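Local coordinates for protein agrin (Gallus gallus, PDB 1PZ7) that organises acetylcholine receptor clusters at the neuromuscular junction as a basal lamina protein, its activity modulated by alternative splicing and calcium binding, at residues 119-124 and 140-145. Numbering follows the deposited sequence.
Sequences VQREGS and GATQLD. With CA (calcium ion), chain C.
Arg121 leaves the 119-124 hairpin with CG anti to its carbonyl carbon, beside the backbone N (chi1 -57°), and the chain runs past 140-145. CG is the atom that touches: it lies 3.4 Å from Ala141 O and, on the same side, 4.1 Å from CG2 of Thr142, whose side chain it crosses obliquely. CD stays 3.9 Å from the same Ala141 O, and the bend at chi3 (40°) turns NE to Ser137 O, its hydrogen-bond acceptor; at the tip, NH2 is also hydrogen-bonded outside the two segments. Arginine suits the place because its methylenes pack while its polar end reaches a carbonyl beyond both segments. In the laminin G fold, a sandwich of antiparallel sheets, this is the type II' turn joining strands 112-119 and 122-127, set against the loop that leads into 144-146 and the calcium site. Glycine is commonest at the turn's first corner, but Gln120 accepts the positive phi (57°), and its CA approaches Thr142 O at 3.2 Å in a CH···O contact. Its extended side chain, CB and amide alike, runs alongside Thr142, NE2 passing 3.9 Å from Thr142 CB. Threonine offers CG2 to both neighbours. One residue on, Gln143 O binds the calcium at 2.3 Å; Asp145 OD2, two residues further, binds it at 2.5 Å, the carboxylate supplying negative charge; two waters, Asp76 and Leu93 O complete the coordination.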
loop_
_atom_site.group_PDB
_atom_site.type_symbol
_atom_site.label_atom_id
_atom_site.label_comp_id
_atom_site.label_asym_id
_atom_site.label_seq_id
_atom_site.Cartn_x
_atom_site.Cartn_y
_atom_site.Cartn_z
ATOM N N VAL A 119 -12.866 -5.663 -3.612
ATOM C CA VAL A 119 -14.269 -5.667 -3.213
ATOM C C VAL A 119 -14.508 -7.102 -2.762
ATOM O O VAL A 119 -14.509 -8.018 -3.585
ATOM C CB VAL A 119 -15.225 -5.291 -4.369
ATOM C CG1 VAL A 119 -16.671 -5.365 -3.912
ATOM C CG2 VAL A 119 -14.913 -3.898 -4.909
ATOM N N GLN A 120 -14.662 -7.296 -1.457
ATOM C CA GLN A 120 -14.803 -8.629 -0.880
ATOM C C GLN A 120 -13.577 -9.456 -1.291
ATOM O O GLN A 120 -12.459 -9.026 -1.040
ATOM C CB GLN A 120 -16.160 -9.243 -1.241
ATOM C CG GLN A 120 -17.299 -8.357 -0.732
ATOM C CD GLN A 120 -18.654 -9.034 -0.673
ATOM O OE1 GLN A 120 -19.682 -8.353 -0.633
ATOM N NE2 GLN A 120 -18.667 -10.358 -0.645
ATOM N N ARG A 121 -13.757 -10.603 -1.937
ATOM C CA ARG A 121 -12.602 -11.425 -2.306
ATOM C C ARG A 121 -11.938 -11.000 -3.611
ATOM O O ARG A 121 -10.806 -11.395 -3.887
ATOM C CB ARG A 121 -13.015 -12.890 -2.426
ATOM C CG ARG A 121 -13.646 -13.468 -1.167
ATOM C CD ARG A 121 -14.307 -14.816 -1.384
ATOM N NE ARG A 121 -13.506 -15.645 -2.273
ATOM C CZ ARG A 121 -13.964 -16.308 -3.331
ATOM N NH1 ARG A 121 -15.256 -16.294 -3.671
ATOM N NH2 ARG A 121 -13.110 -17.013 -4.050
ATOM N N GLU A 122 -12.634 -10.192 -4.406
ATOM C CA GLU A 122 -12.155 -9.808 -5.730
ATOM C C GLU A 122 -11.191 -8.637 -5.718
ATOM O O GLU A 122 -11.478 -7.584 -5.150
ATOM C CB GLU A 122 -13.334 -9.423 -6.617
ATOM C CG GLU A 122 -14.279 -10.559 -6.956
ATOM C CD GLU A 122 -15.343 -10.121 -7.939
ATOM O OE1 GLU A 122 -15.216 -10.435 -9.139
ATOM O OE2 GLU A 122 -16.295 -9.439 -7.512
ATOM N N GLY A 123 -10.059 -8.813 -6.385
ATOM C CA GLY A 123 -9.053 -7.775 -6.452
ATOM C C GLY A 123 -8.778 -7.326 -7.868
ATOM O O GLY A 123 -9.031 -8.061 -8.829
ATOM N N SER A 124 -8.252 -6.113 -7.988
ATOM C CA SER A 124 -7.875 -5.550 -9.273
ATOM C C SER A 124 -6.631 -4.704 -9.086
ATOM O O SER A 124 -6.529 -3.940 -8.129
ATOM C CB SER A 124 -8.996 -4.683 -9.842
ATOM O OG SER A 124 -8.610 -4.094 -11.078
ATOM N N GLY A 140 -14.364 -17.995 1.445
ATOM C CA GLY A 140 -14.456 -17.926 2.886
ATOM C C GLY A 140 -14.579 -16.480 3.326
ATOM O O GLY A 140 -15.633 -15.855 3.174
ATOM N N ALA A 141 -13.490 -15.938 3.852
ATOM C CA ALA A 141 -13.471 -14.561 4.342
ATOM C C ALA A 141 -13.579 -13.541 3.206
ATOM O O ALA A 141 -12.996 -13.726 2.136
ATOM C CB ALA A 141 -12.205 -14.317 5.153
ATOM N N THR A 142 -14.321 -12.462 3.456
ATOM C CA THR A 142 -14.546 -11.412 2.465
ATOM C C THR A 142 -14.239 -10.035 3.010
ATOM O O THR A 142 -14.266 -9.058 2.270
ATOM C CB THR A 142 -16.015 -11.385 2.017
ATOM O OG1 THR A 142 -16.851 -10.948 3.100
ATOM C CG2 THR A 142 -16.514 -12.768 1.675
ATOM N N GLN A 143 -13.976 -9.959 4.309
ATOM C CA GLN A 143 -13.775 -8.680 4.969
ATOM C C GLN A 143 -12.374 -8.561 5.541
ATOM O O GLN A 143 -11.809 -9.534 6.036
ATOM C CB GLN A 143 -14.813 -8.515 6.082
ATOM C CG GLN A 143 -16.250 -8.489 5.560
ATOM C CD GLN A 143 -17.274 -8.964 6.573
ATOM O OE1 GLN A 143 -16.944 -9.246 7.724
ATOM N NE2 GLN A 143 -18.529 -9.050 6.144
ATOM N N LEU A 144 -11.813 -7.364 5.454
ATOM C CA LEU A 144 -10.500 -7.100 6.008
ATOM C C LEU A 144 -10.702 -6.498 7.385
ATOM O O LEU A 144 -11.187 -5.376 7.517
ATOM C CB LEU A 144 -9.710 -6.163 5.099
ATOM C CG LEU A 144 -8.194 -6.275 5.269
ATOM C CD1 LEU A 144 -7.472 -5.729 4.044
ATOM C CD2 LEU A 144 -7.725 -5.581 6.538
ATOM N N ASP A 145 -10.366 -7.273 8.405
ATOM C CA ASP A 145 -10.516 -6.840 9.782
ATOM C C ASP A 145 -9.292 -6.046 10.194
ATOM O O ASP A 145 -8.186 -6.577 10.257
ATOM C CB ASP A 145 -10.719 -8.044 10.690
ATOM C CG ASP A 145 -11.913 -8.864 10.288
ATOM O OD1 ASP A 145 -13.030 -8.309 10.258
ATOM O OD2 ASP A 145 -11.823 -10.063 9.956
HETATM CA CA CA C . -11.147 -10.943 7.768
HETATM O O HOH W 1 -9.744 -12.502 9.613
HETATM O O HOH W 2 -13.244 -12.068 8.044
#